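Local coordinates for protein heterodimeric restriction endonuclease R.BspD6I small subunit (Bacillus sp., PDB 2P14) that probably cleaves DNA as the catalytic subunit of a heterodimeric type IIS restriction endonuclease, working in complex with a site-specific nickase, at residues H93-K98 and E126-I131; G57-L62 and S69-C74; I78-L83 and D114-R119. One frame throughout, in Å; residues are numbered along the deposited sequence. Where two conformers were deposited one is given.

Overall arrangement
The three contacts probably belong to the PD-(D/E)XK nuclease core, a mixed sheet flanked by helices. Interaction 2 comes first along the chain and closes the hairpin of strands 61-64 and 69-75. Interactions 3 and 1 follow with alternating segments: each pairs one end of helix 80-98 with the chain beyond strand 104-110, interaction 3 at helix 115-121 and interaction 1 at the start of strand 130-134. Their centres are about 18 Å apart, as are those of interactions 2 and 3; interactions 1 and 2 lie about 11 Å apart and touch. There His93 and Tyr97 tie helix to hairpin, and one sulfate bonds to both contacts, probably beside the active site.

Interaction 1 of 3, residues H93-K98 and E126-I131; sequences HLQEYK and ESEPVI. With SO4 (sulfate ion), chain C.
Leu94 and Glu128 meet where helix 80-98 packs beside the chain entering strand 130-134, the outermost strand at one side of the PD-(D/E)XK sheet. The CD2 branch of Leu94 does the touching. This methyl sits against the peptide backbone as much as against side chains, 3.3 Å from Pro129 O and 3.5 Å from Glu128 C. It also meets the CD edge of the Pro129 ring at 3.9 Å and reaches Val130 CG2. A leucine suits the place because this branch packs on backbone and apolar atoms where the loop becomes strand. Leu94 also touches Thr106 of strand 104-110.

On the more open side the contact turns polar. Gln95, extended beyond CG, sends NE2 to Glu128 OE2 at 2.8 Å in a nearly straight bond. The carboxylate oxygen lies close to the amide plane of Gln95, but the donor stands well above the carboxylate plane, the two flat groups being turned 79° apart. The aliphatic parts meet as well, CG of Gln95 lying 3.8 Å from CG of Glu128.

Lys98 is bent at each torsion beyond CG, unlike the extended Gln95. A lysine suits the place because its long, flexible chain can curl to bring a charged end to a backbone carbonyl: its NZ binds Ser127 O at 3.1 Å, from above the carbonyl plane.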
ATOM      1  N   HIS A  93      -0.128   1.864  12.972  1.00 14.61           N
ATOM      2  CA  HIS A  93       0.502   2.999  12.321  1.00 13.52           C
ATOM      3  C   HIS A  93      -0.534   4.013  11.849  1.00 14.06           C
ATOM      4  O   HIS A  93      -0.322   5.224  11.947  1.00 14.15           O
ATOM      5  CB  HIS A  93       1.345   2.572  11.116  1.00 13.89           C
ATOM      6  CG  HIS A  93       2.476   1.661  11.457  1.00 14.59           C
ATOM      7  ND1 HIS A  93       3.039   0.830  10.511  1.00 13.26           N
ATOM      8  CD2 HIS A  93       3.134   1.431  12.620  1.00 15.52           C
ATOM      9  CE1 HIS A  93       4.020   0.140  11.075  1.00 16.31           C
ATOM     10  NE2 HIS A  93       4.094   0.482  12.351  1.00 15.23           N
ATOM     11  N   LEU A  94      -1.639   3.497  11.318  1.00 13.81           N
ATOM     12  CA  LEU A  94      -2.679   4.388  10.824  1.00 13.50           C
ATOM     13  C   LEU A  94      -3.325   5.156  11.967  1.00 14.40           C
ATOM     14  O   LEU A  94      -3.580   6.342  11.825  1.00 14.40           O
ATOM     15  CB  LEU A  94      -3.725   3.606  10.029  1.00 13.85           C
ATOM     16  CG  LEU A  94      -4.800   4.465   9.305  1.00 12.44           C
ATOM     17  CD1 LEU A  94      -4.218   5.554   8.426  1.00 14.31           C
ATOM     18  CD2 LEU A  94      -5.642   3.553   8.470  1.00 15.46           C
ATOM     19  N   GLN A  95      -3.614   4.452  13.053  1.00 14.69           N
ATOM     20  CA  GLN A  95      -4.213   5.099  14.230  1.00 16.74           C
ATOM     21  C   GLN A  95      -3.329   6.237  14.689  1.00 16.50           C
ATOM     22  O   GLN A  95      -3.785   7.356  14.953  1.00 17.68           O
ATOM     23  CB  GLN A  95      -4.360   4.092  15.373  1.00 16.46           C
ATOM     24  CG  GLN A  95      -5.488   3.112  15.227  1.00 20.12           C
ATOM     25  CD  GLN A  95      -5.512   2.087  16.359  1.00 21.10           C
ATOM     26  OE1 GLN A  95      -4.486   1.798  16.990  1.00 25.98           O
ATOM     27  NE2 GLN A  95      -6.680   1.509  16.592  1.00 26.18           N
ATOM     28  N   GLU A  96      -2.036   5.960  14.769  1.00 14.80           N
ATOM     29  CA  GLU A  96      -1.093   6.979  15.207  1.00 16.01           C
ATOM     30  C   GLU A  96      -1.080   8.189  14.289  1.00 15.79           C
ATOM     31  O   GLU A  96      -1.104   9.342  14.735  1.00 16.12           O
ATOM     32  CB  GLU A  96       0.297   6.363  15.340  1.00 16.73           C
ATOM     33  CG  GLU A  96       0.381   5.469  16.570  1.00 21.98           C
ATOM     34  CD  GLU A  96       0.359   6.250  17.889  1.00 28.89           C
ATOM     35  OE1 GLU A  96       0.800   7.421  17.912  1.00 31.01           O
ATOM     36  OE2 GLU A  96      -0.083   5.668  18.910  1.00 34.96           O
ATOM     37  N   TYR A  97      -1.025   7.932  12.981  1.00 15.03           N
ATOM     38  CA  TYR A  97      -0.991   9.039  12.044  1.00 14.61           C
ATOM     39  C   TYR A  97      -2.280   9.845  12.135  1.00 14.65           C
ATOM     40  O   TYR A  97      -2.250  11.087  12.023  1.00 15.47           O
ATOM     41  CB  TYR A  97      -0.795   8.530  10.603  1.00 14.00           C
ATOM     42  CG  TYR A  97      -0.572   9.663   9.628  1.00 14.75           C
ATOM     43  CD1 TYR A  97       0.699  10.206   9.437  1.00 15.23           C
ATOM     44  CD2 TYR A  97      -1.652  10.231   8.933  1.00 16.21           C
ATOM     45  CE1 TYR A  97       0.909  11.260   8.552  1.00 13.49           C
ATOM     46  CE2 TYR A  97      -1.475  11.272   8.057  1.00 13.32           C
ATOM     47  CZ  TYR A  97      -0.196  11.797   7.861  1.00 13.52           C
ATOM     48  OH  TYR A  97       0.000  12.846   6.990  1.00 14.29           O
ATOM     49  N   LYS A  98      -3.405   9.144  12.269  1.00 15.26           N
ATOM     50  CA  LYS A  98      -4.724   9.820  12.278  1.00 16.44           C
ATOM     51  C   LYS A  98      -4.892  10.741  13.486  1.00 17.07           C
ATOM     52  O   LYS A  98      -5.757  11.618  13.466  1.00 16.56           O
ATOM     53  CB  LYS A  98      -5.858   8.813  12.199  1.00 16.94           C
ATOM     54  CG  LYS A  98      -5.975   8.093  10.865  1.00 20.96           C
ATOM     55  CD  LYS A  98      -6.368   9.006   9.738  1.00 23.59           C
ATOM     56  CE  LYS A  98      -7.801   9.547   9.859  1.00 24.91           C
ATOM     57  NZ  LYS A  98      -8.870   8.549   9.574  1.00 24.29           N
ATOM     58  N   GLU A 126     -14.130   3.662   8.993  1.00 17.92           N
ATOM     59  CA  GLU A 126     -14.279   5.092   9.200  1.00 20.55           C
ATOM     60  C   GLU A 126     -13.005   5.697   9.758  1.00 20.41           C
ATOM     61  O   GLU A 126     -12.442   6.596   9.145  1.00 23.58           O
ATOM     62  CB  GLU A 126     -15.456   5.369  10.139  1.00 20.82           C
ATOM     63  CG  GLU A 126     -16.786   4.892   9.592  1.00 25.57           C
ATOM     64  CD  GLU A 126     -17.172   5.570   8.292  1.00 29.39           C
ATOM     65  OE1 GLU A 126     -17.236   6.824   8.269  1.00 34.04           O
ATOM     66  OE2 GLU A 126     -17.426   4.848   7.291  1.00 31.33           O
ATOM     67  N   SER A 127     -12.525   5.185  10.889  1.00 20.17           N
ATOM     68  CA  SER A 127     -11.371   5.786  11.539  1.00 20.62           C
ATOM     69  C   SER A 127     -10.031   5.181  11.103  1.00 20.37           C
ATOM     70  O   SER A 127      -9.009   5.856  11.181  1.00 20.45           O
ATOM     71  CB  SER A 127     -11.512   5.726  13.063  1.00 21.56           C
ATOM     72  OG  SER A 127     -11.475   4.393  13.520  1.00 25.25           O
ATOM     73  N   GLU A 128     -10.066   3.943  10.607  1.00 18.90           N
ATOM     74  CA  GLU A 128      -8.848   3.216  10.261  1.00 19.72           C
ATOM     75  C   GLU A 128      -8.991   2.576   8.859  1.00 16.28           C
ATOM     76  O   GLU A 128      -8.939   1.373   8.739  1.00 16.78           O
ATOM     77  CB  GLU A 128      -8.518   2.176  11.363  1.00 20.34           C
ATOM     78  CG  GLU A 128      -8.339   2.826  12.784  1.00 25.07           C
ATOM     79  CD  GLU A 128      -8.708   1.930  13.969  1.00 25.41           C
ATOM     80  OE1 GLU A 128      -8.861   0.693  13.833  1.00 32.28           O
ATOM     81  OE2 GLU A 128      -8.827   2.454  15.105  1.00 33.38           O
ATOM     82  N   PRO A 129      -9.169   3.401   7.790  1.00 15.23           N
ATOM     83  CA  PRO A 129      -9.390   2.830   6.464  1.00 13.85           C
ATOM     84  C   PRO A 129      -8.128   2.254   5.816  1.00 12.82           C
ATOM     85  O   PRO A 129      -7.163   3.003   5.549  1.00 13.91           O
ATOM     86  CB  PRO A 129      -9.926   4.018   5.649  1.00 14.04           C
ATOM     87  CG  PRO A 129      -9.308   5.221   6.303  1.00 14.21           C
ATOM     88  CD  PRO A 129      -9.206   4.881   7.754  1.00 15.73           C
ATOM     89  N   VAL A 130      -8.188   0.944   5.549  1.00 12.02           N
ATOM     90  CA  VAL A 130      -7.077   0.226   4.950  1.00 11.65           C
ATOM     91  C   VAL A 130      -7.573  -0.428   3.662  1.00 12.07           C
ATOM     92  O   VAL A 130      -8.589  -1.158   3.665  1.00 12.67           O
ATOM     93  CB  VAL A 130      -6.492  -0.839   5.903  1.00 11.68           C
ATOM     94  CG1 VAL A 130      -5.300  -1.524   5.214  1.00 11.15           C
ATOM     95  CG2 VAL A 130      -6.038  -0.207   7.251  1.00 12.94           C
ATOM     96  N   ILE A 131      -6.864  -0.194   2.564  0.50 10.71           N
ATOM     97  CA  ILE A 131      -7.227  -0.845   1.308  0.50 10.96           C
ATOM     98  C   ILE A 131      -6.120  -1.825   0.930  0.50 11.67           C
ATOM     99  O   ILE A 131      -4.996  -1.398   0.623  0.50 10.96           O
ATOM    100  CB  ILE A 131      -7.444   0.161   0.159  0.50 10.70           C
ATOM    101  CG1 ILE A 131      -8.508   1.211   0.515  0.50  9.50           C
ATOM    102  CG2 ILE A 131      -7.855  -0.604  -1.094  0.50  8.83           C
ATOM    103  CD1 ILE A 131      -7.950   2.442   1.262  0.50  5.47           C
TER
HETATM  104  S   SO4 C 194       6.541  -1.994  13.387  1.00 21.27           S
HETATM  105  O1  SO4 C 194       5.648  -1.045  14.067  1.00 21.15           O
HETATM  106  O2  SO4 C 194       6.157  -3.356  13.790  1.00 23.83           O
HETATM  107  O3  SO4 C 194       7.930  -1.707  13.765  1.00 20.92           O
HETATM  108  O4  SO4 C 194       6.372  -1.834  11.939  1.00 23.31           O

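Interaction 2 of 3, residues G57-L62 and S69-C74; sequences GVEDIL and SILIEC. With SO4 (sulfate ion), chain C.
A beta hairpin of the PD-(D/E)XK core, strands 61-64 and 69-75, brings Asp60 and Glu73 together at the point where its first strand begins. Acidic residues placed this way, one entering a strand and one on its partner, are consistent with the signature of this nuclease family. The two side chains cross at about a right angle, their carboxylates turned 80° apart, and each accepts from the opposite backbone. Glu73, bent at chi2, brings OE1 to Asp60 N at 3.1 Å, the donor standing above the carboxylate plane. Asp60 OD2 takes Cys74 N at 2.8 Å, in an almost straight bond on the anti side. These side-chain-to-backbone bonds tie the residue just before strand 61-64 to strand 69-75. They also hold like charges close, Asp60 OD1 lying 3.8 Å from Glu73 OE1. The other oxygen of Glu73, OE2, accepts from His93 ND1 of helix 80-98, which binds the sulfate through NE2; Gly57 N binds another oxygen of that ion, probably from the crystallisation liquor.

Ile61 and Ile72 form the adjoining hydrogen-bonded pair of the antiparallel ladder, with Ile72 N to Ile61 O at 2.8 Å. Their beta-branched side chains suit strands and share one face of the sheet, CG2 of Ile61 meeting CD1 of Ile72 at 4.0 Å; Phe29 of helix 17-32 touches Ile72 there. On the other face, Leu62 and Leu71, a non-hydrogen-bonded pair, touch through their CD1 methyls at 3.8 Å, and Tyr97 of helix 80-98 packs on both. Glu59 crosses Leu71 obliquely: with CG between its backbone N and carbonyl carbon (chi1 58°), that aliphatic atom lies 3.9 Å from Leu71 CG.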
ATOM      1  N   GLY A  57       8.086   0.984  14.643  1.00 15.77           N
ATOM      2  CA  GLY A  57       6.833   1.653  14.960  1.00 15.33           C
ATOM      3  C   GLY A  57       6.334   2.656  13.947  1.00 15.42           C
ATOM      4  O   GLY A  57       5.351   3.327  14.222  1.00 16.60           O
ATOM      5  N   VAL A  58       6.988   2.724  12.786  1.00 14.18           N
ATOM      6  CA  VAL A  58       6.652   3.669  11.707  1.00 14.33           C
ATOM      7  C   VAL A  58       6.342   2.903  10.416  1.00 13.86           C
ATOM      8  O   VAL A  58       7.033   1.941  10.067  1.00 13.30           O
ATOM      9  CB  VAL A  58       7.798   4.655  11.474  1.00 13.95           C
ATOM     10  CG1 VAL A  58       7.509   5.602  10.286  1.00 16.50           C
ATOM     11  CG2 VAL A  58       8.022   5.456  12.788  1.00 13.30           C
ATOM     12  N   GLU A  59       5.308   3.367   9.706  1.00 12.78           N
ATOM     13  CA  GLU A  59       4.937   2.792   8.402  1.00 12.61           C
ATOM     14  C   GLU A  59       6.088   2.681   7.399  1.00 11.91           C
ATOM     15  O   GLU A  59       7.041   3.477   7.403  1.00 12.45           O
ATOM     16  CB  GLU A  59       3.793   3.615   7.783  1.00 13.13           C
ATOM     17  CG  GLU A  59       4.121   5.092   7.577  1.00 13.25           C
ATOM     18  CD  GLU A  59       3.848   5.995   8.819  1.00 16.21           C
ATOM     19  OE1 GLU A  59       3.569   5.468   9.930  1.00 14.90           O
ATOM     20  OE2 GLU A  59       3.944   7.238   8.651  1.00 16.23           O
ATOM     21  N   ASP A  60       5.982   1.697   6.504  1.00 11.14           N
ATOM     22  CA  ASP A  60       7.051   1.486   5.515  1.00 11.48           C
ATOM     23  C   ASP A  60       7.323   2.701   4.626  1.00 11.79           C
ATOM     24  O   ASP A  60       8.478   3.037   4.358  1.00 12.90           O
ATOM     25  CB  ASP A  60       6.745   0.286   4.602  1.00 11.89           C
ATOM     26  CG  ASP A  60       6.707  -1.040   5.353  1.00 14.05           C
ATOM     27  OD1 ASP A  60       7.194  -1.131   6.483  1.00 16.63           O
ATOM     28  OD2 ASP A  60       6.159  -2.021   4.802  1.00 14.72           O
ATOM     29  N   ILE A  61       6.252   3.360   4.175  1.00 12.14           N
ATOM     30  CA  ILE A  61       6.339   4.533   3.297  1.00 12.24           C
ATOM     31  C   ILE A  61       5.177   5.435   3.653  1.00 12.52           C
ATOM     32  O   ILE A  61       4.076   4.950   3.897  1.00 12.62           O
ATOM     33  CB  ILE A  61       6.222   4.179   1.785  1.00 12.68           C
ATOM     34  CG1 ILE A  61       7.236   3.101   1.401  1.00 12.68           C
ATOM     35  CG2 ILE A  61       6.431   5.411   0.896  1.00 14.52           C
ATOM     36  CD1 ILE A  61       6.786   2.280   0.180  1.00 12.09           C
ATOM     37  N   LEU A  62       5.447   6.733   3.714  1.00 10.81           N
ATOM     38  CA  LEU A  62       4.361   7.713   3.851  1.00 11.06           C
ATOM     39  C   LEU A  62       4.426   8.628   2.646  1.00 11.91           C
ATOM     40  O   LEU A  62       5.498   9.130   2.311  1.00 12.62           O
ATOM     41  CB  LEU A  62       4.521   8.564   5.120  1.00 11.54           C
ATOM     42  CG  LEU A  62       3.579   9.752   5.276  1.00 12.10           C
ATOM     43  CD1 LEU A  62       2.108   9.263   5.487  1.00 12.66           C
ATOM     44  CD2 LEU A  62       4.095  10.626   6.451  1.00 12.32           C
ATOM     45  N   SER A  69      -3.221  11.818   2.940  1.00 12.41           N
ATOM     46  CA  SER A  69      -1.990  11.034   2.964  1.00 12.22           C
ATOM     47  C   SER A  69      -2.291   9.555   2.711  1.00 13.03           C
ATOM     48  O   SER A  69      -3.407   9.088   2.977  1.00 12.79           O
ATOM     49  CB  SER A  69      -1.304  11.219   4.320  1.00 13.77           C
ATOM     50  OG  SER A  69      -0.985  12.594   4.465  1.00 13.73           O
ATOM     51  N   ILE A  70      -1.269   8.833   2.258  1.00 11.67           N
ATOM     52  CA  ILE A  70      -1.348   7.380   2.158  1.00 12.14           C
ATOM     53  C   ILE A  70      -0.165   6.793   2.887  1.00 11.15           C
ATOM     54  O   ILE A  70       0.973   7.195   2.634  1.00 12.03           O
ATOM     55  CB  ILE A  70      -1.313   6.843   0.716  1.00 12.46           C
ATOM     56  CG1 ILE A  70      -2.309   7.571  -0.197  1.00 13.20           C
ATOM     57  CG2 ILE A  70      -1.613   5.347   0.700  1.00 13.94           C
ATOM     58  CD1 ILE A  70      -2.130   7.184  -1.670  1.00 14.30           C
ATOM     59  N   LEU A  71      -0.473   5.919   3.838  1.00 10.30           N
ATOM     60  CA  LEU A  71       0.581   5.131   4.497  1.00 11.42           C
ATOM     61  C   LEU A  71       0.638   3.857   3.680  1.00 12.15           C
ATOM     62  O   LEU A  71      -0.373   3.193   3.487  1.00 13.30           O
ATOM     63  CB  LEU A  71       0.208   4.804   5.929  1.00 11.04           C
ATOM     64  CG  LEU A  71       0.359   5.898   6.981  1.00 10.93           C
ATOM     65  CD1 LEU A  71      -0.696   6.983   6.710  1.00 13.51           C
ATOM     66  CD2 LEU A  71       0.180   5.350   8.355  1.00 15.01           C
ATOM     67  N   ILE A  72       1.825   3.474   3.216  1.00 12.52           N
ATOM     68  CA  ILE A  72       1.953   2.293   2.396  1.00 13.35           C
ATOM     69  C   ILE A  72       2.739   1.240   3.182  1.00 13.71           C
ATOM     70  O   ILE A  72       3.853   1.508   3.691  1.00 13.74           O
ATOM     71  CB  ILE A  72       2.615   2.594   1.051  1.00 14.31           C
ATOM     72  CG1 ILE A  72       1.802   3.663   0.279  1.00 14.82           C
ATOM     73  CG2 ILE A  72       2.664   1.329   0.227  1.00 16.13           C
ATOM     74  CD1 ILE A  72       2.612   4.843  -0.084  1.00 21.58           C
ATOM     75  N   GLU A  73       2.114   0.077   3.341  1.00 12.74           N
ATOM     76  CA  GLU A  73       2.665  -1.043   4.115  1.00 12.88           C
ATOM     77  C   GLU A  73       2.861  -2.195   3.135  1.00 13.45           C
ATOM     78  O   GLU A  73       1.921  -2.577   2.484  1.00 13.52           O
ATOM     79  CB  GLU A  73       1.721  -1.448   5.246  1.00 13.35           C
ATOM     80  CG  GLU A  73       1.322  -0.273   6.141  1.00 15.37           C
ATOM     81  CD  GLU A  73       2.350   0.125   7.158  1.00 16.02           C
ATOM     82  OE1 GLU A  73       3.569  -0.206   7.061  1.00 16.14           O
ATOM     83  OE2 GLU A  73       1.936   0.824   8.081  1.00 14.52           O
ATOM     84  N   CYS A  74       4.077  -2.735   3.049  1.00 12.62           N
ATOM     85  CA  CYS A  74       4.417  -3.743   2.063  1.00 13.44           C
ATOM     86  C   CYS A  74       4.778  -5.028   2.803  1.00 13.71           C
ATOM     87  O   CYS A  74       5.547  -4.995   3.773  1.00 15.17           O
ATOM     88  CB  CYS A  74       5.663  -3.297   1.284  1.00 13.68           C
ATOM     89  SG  CYS A  74       5.305  -1.794   0.308  1.00 15.08           S
TER
HETATM   90  S   SO4 C 194       6.541  -1.994  13.387  1.00 21.27           S
HETATM   91  O1  SO4 C 194       5.648  -1.045  14.067  1.00 21.15           O
HETATM   92  O2  SO4 C 194       6.157  -3.356  13.790  1.00 23.83           O
HETATM   93  O3  SO4 C 194       7.930  -1.707  13.765  1.00 20.92           O
HETATM   94  O4  SO4 C 194       6.372  -1.834  11.939  1.00 23.31           O

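Interaction 3 of 3, residues I78-L83 and D114-R119; sequences IGEKQL and DLSFAR
Gln82 meets both Asp114 and Phe117, using different parts of one extended side chain. Its OE1 accepts from Asp114 N at 2.9 Å in a nearly straight bond, the donor tilted 35° from the carbonyl plane. The side chains of Gln82 and Phe117 both leave their backbones toward the other segment and cross at about a right angle. Gln82 CG, anti to the backbone N (chi1 -175°), is thereby set 4.0 Å above one face of the Phe117 ring, offset toward the rim. The edge of the ring meets Leu83 CA, and Leu83 CB lies 4.3 Å from Phe117 CB, while CD2 of Leu83 packs on Ser116 CB at 3.9 Å.

Asp114 serves as N-cap of helix 115-121, its OD2 taking Phe117 N at 3.0 Å. A short acidic side chain suits this place, since it can fold back to a backbone N-H of the first turn. The capping carboxylate also lies against the Gly79 carbonyl, CG 3.2 Å from Gly79 O, without a hydrogen bond, since the oxygens are all acceptors.

In the PD-(D/E)XK fold the contact joins the beginnings of two helices after successive parallel strands: helix 80-98 is the crossover from strand 69-75 to strand 104-110, and helix 115-121 follows the latter.

Farther out, NE2 of Gln82 donates to Thr77 O and Ser112 O, which hold the amide in the rotation that presents OE1 to Asp114. Glutamine suits the place because one amide both accepts and donates. An alanine here would probably leave Asp114 N and both loop carbonyls without their partner and open a gap over the Phe117 ring. Phe117 itself meets the ring of Phe108 on strand 104-110, their planes at about 45°.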
ATOM      1  N   ILE A  78       2.357 -14.309   3.329  1.00 19.00           N
ATOM      2  CA  ILE A  78       1.043 -14.769   2.888  1.00 20.27           C
ATOM      3  C   ILE A  78       0.390 -15.680   3.928  1.00 19.81           C
ATOM      4  O   ILE A  78       1.051 -16.170   4.835  1.00 21.05           O
ATOM      5  CB  ILE A  78       1.106 -15.501   1.514  1.00 20.60           C
ATOM      6  CG1 ILE A  78       1.958 -16.787   1.602  1.00 21.35           C
ATOM      7  CG2 ILE A  78       1.555 -14.520   0.400  1.00 20.21           C
ATOM      8  CD1 ILE A  78       1.730 -17.755   0.434  1.00 21.68           C
ATOM      9  N   GLY A  79      -0.907 -15.897   3.776  1.00 19.87           N
ATOM     10  CA  GLY A  79      -1.640 -16.792   4.674  1.00 19.37           C
ATOM     11  C   GLY A  79      -1.905 -16.168   6.038  1.00 19.66           C
ATOM     12  O   GLY A  79      -1.872 -14.942   6.188  1.00 18.22           O
ATOM     13  N   GLU A  80      -2.211 -17.007   7.031  1.00 19.76           N
ATOM     14  CA  GLU A  80      -2.485 -16.488   8.376  0.60 20.73           C
ATOM     15  C   GLU A  80      -1.313 -15.729   9.002  1.00 20.54           C
ATOM     16  O   GLU A  80      -1.549 -14.869   9.845  1.00 20.38           O
ATOM     17  CB  GLU A  80      -2.985 -17.590   9.317  0.60 21.44           C
ATOM     18  CG  GLU A  80      -4.509 -17.576   9.589  0.60 24.59           C
ATOM     19  CD  GLU A  80      -4.861 -17.126  11.005  0.60 29.02           C
ATOM     20  OE1 GLU A  80      -4.382 -17.768  11.974  0.60 29.85           O
ATOM     21  OE2 GLU A  80      -5.621 -16.139  11.157  0.60 28.20           O
ATOM     22  N   LYS A  81      -0.080 -16.014   8.582  1.00 19.93           N
ATOM     23  CA  LYS A  81       1.077 -15.243   9.042  1.00 19.67           C
ATOM     24  C   LYS A  81       0.974 -13.773   8.608  1.00 17.87           C
ATOM     25  O   LYS A  81       1.573 -12.896   9.238  1.00 17.51           O
ATOM     26  CB  LYS A  81       2.393 -15.849   8.575  1.00 19.68           C
ATOM     27  CG  LYS A  81       2.754 -17.159   9.276  1.00 24.04           C
ATOM     28  CD  LYS A  81       3.653 -17.992   8.373  1.00 31.57           C
ATOM     29  CE  LYS A  81       5.105 -17.644   8.544  1.00 35.12           C
ATOM     30  NZ  LYS A  81       5.683 -18.318   9.747  1.00 38.49           N
ATOM     31  N   GLN A  82       0.225 -13.492   7.546  1.00 17.37           N
ATOM     32  CA  GLN A  82       0.028 -12.099   7.169  1.00 15.95           C
ATOM     33  C   GLN A  82      -0.730 -11.341   8.271  1.00 16.79           C
ATOM     34  O   GLN A  82      -0.348 -10.224   8.644  1.00 16.19           O
ATOM     35  CB  GLN A  82      -0.697 -12.027   5.826  1.00 16.02           C
ATOM     36  CG  GLN A  82      -0.851 -10.636   5.271  1.00 15.27           C
ATOM     37  CD  GLN A  82      -1.554 -10.697   3.959  1.00 12.89           C
ATOM     38  OE1 GLN A  82      -2.769 -10.626   3.897  1.00 15.67           O
ATOM     39  NE2 GLN A  82      -0.792 -10.801   2.891  1.00 14.03           N
ATOM     40  N   LEU A  83      -1.798 -11.954   8.788  1.00 16.59           N
ATOM     41  CA  LEU A  83      -2.472 -11.412   9.948  1.00 16.56           C
ATOM     42  C   LEU A  83      -1.566 -11.298  11.174  1.00 16.84           C
ATOM     43  O   LEU A  83      -1.444 -10.220  11.768  1.00 17.42           O
ATOM     44  CB  LEU A  83      -3.738 -12.204  10.292  1.00 18.04           C
ATOM     45  CG  LEU A  83      -4.393 -11.737  11.597  1.00 19.56           C
ATOM     46  CD1 LEU A  83      -4.919 -10.330  11.516  1.00 20.18           C
ATOM     47  CD2 LEU A  83      -5.510 -12.706  11.966  1.00 24.48           C
ATOM     48  N   ASP A 114      -4.741 -12.254   2.597  1.00 16.83           N
ATOM     49  CA  ASP A 114      -5.333 -13.317   3.412  1.00 17.79           C
ATOM     50  C   ASP A 114      -6.686 -12.847   3.959  1.00 18.45           C
ATOM     51  O   ASP A 114      -6.836 -11.696   4.370  1.00 18.01           O
ATOM     52  CB  ASP A 114      -4.365 -13.676   4.532  1.00 18.53           C
ATOM     53  CG  ASP A 114      -4.965 -14.614   5.542  1.00 23.27           C
ATOM     54  OD1 ASP A 114      -5.074 -15.804   5.212  1.00 26.68           O
ATOM     55  OD2 ASP A 114      -5.320 -14.140   6.644  1.00 25.91           O
ATOM     56  N   LEU A 115      -7.669 -13.749   3.974  1.00 18.52           N
ATOM     57  CA  LEU A 115      -9.009 -13.382   4.420  1.00 19.23           C
ATOM     58  C   LEU A 115      -9.049 -12.970   5.905  1.00 17.86           C
ATOM     59  O   LEU A 115      -9.734 -12.027   6.255  1.00 17.96           O
ATOM     60  CB  LEU A 115      -9.960 -14.530   4.131  1.00 20.54           C
ATOM     61  CG  LEU A 115     -11.416 -14.217   3.866  1.00 23.73           C
ATOM     62  CD1 LEU A 115     -11.620 -13.270   2.677  1.00 23.78           C
ATOM     63  CD2 LEU A 115     -12.084 -15.572   3.619  1.00 26.98           C
ATOM     64  N   SER A 116      -8.296 -13.648   6.785  1.00 17.46           N
ATOM     65  CA  SER A 116      -8.268 -13.245   8.189  0.50 17.17           C
ATOM     66  C   SER A 116      -7.658 -11.856   8.364  1.00 16.37           C
ATOM     67  O   SER A 116      -8.120 -11.078   9.171  1.00 16.92           O
ATOM     68  CB  SER A 116      -7.523 -14.260   9.052  0.50 18.05           C
ATOM     69  OG  SER A 116      -8.137 -15.522   8.947  0.50 17.53           O
ATOM     70  N   PHE A 117      -6.615 -11.559   7.592  1.00 15.69           N
ATOM     71  CA  PHE A 117      -6.050 -10.208   7.567  1.00 14.10           C
ATOM     72  C   PHE A 117      -7.102  -9.183   7.090  1.00 14.75           C
ATOM     73  O   PHE A 117      -7.250  -8.134   7.684  1.00 14.11           O
ATOM     74  CB  PHE A 117      -4.831 -10.173   6.650  1.00 13.97           C
ATOM     75  CG  PHE A 117      -4.199  -8.801   6.506  1.00 14.07           C
ATOM     76  CD1 PHE A 117      -3.396  -8.256   7.513  1.00 16.67           C
ATOM     77  CD2 PHE A 117      -4.443  -8.047   5.353  1.00 15.51           C
ATOM     78  CE1 PHE A 117      -2.822  -6.998   7.356  1.00 15.32           C
ATOM     79  CE2 PHE A 117      -3.887  -6.795   5.196  1.00 16.57           C
ATOM     80  CZ  PHE A 117      -3.061  -6.273   6.192  1.00 15.89           C
ATOM     81  N   ALA A 118      -7.811  -9.508   6.007  1.00 15.29           N
ATOM     82  CA  ALA A 118      -8.852  -8.597   5.484  1.00 15.48           C
ATOM     83  C   ALA A 118      -9.960  -8.352   6.503  1.00 15.32           C
ATOM     84  O   ALA A 118     -10.449  -7.229   6.631  1.00 15.22           O
ATOM     85  CB  ALA A 118      -9.442  -9.146   4.203  1.00 14.70           C
ATOM     86  N   ARG A 119     -10.336  -9.406   7.228  1.00 14.90           N
ATOM     87  CA  ARG A 119     -11.303  -9.248   8.317  1.00 15.67           C
ATOM     88  C   ARG A 119     -10.807  -8.297   9.403  1.00 15.96           C
ATOM     89  O   ARG A 119     -11.572  -7.454   9.909  1.00 17.69           O
ATOM     90  CB  ARG A 119     -11.718 -10.618   8.890  1.00 16.05           C
ATOM     91  CG  ARG A 119     -12.576 -11.425   7.903  1.00 16.92           C
ATOM     92  CD  ARG A 119     -12.947 -12.746   8.552  1.00 22.67           C
ATOM     93  NE  ARG A 119     -13.465 -13.694   7.584  1.00 24.33           N
ATOM     94  CZ  ARG A 119     -12.843 -14.814   7.250  1.00 29.89           C
ATOM     95  NH1 ARG A 119     -11.679 -15.132   7.826  1.00 31.52           N
ATOM     96  NH2 ARG A 119     -13.394 -15.629   6.360  1.00 32.45           N
TER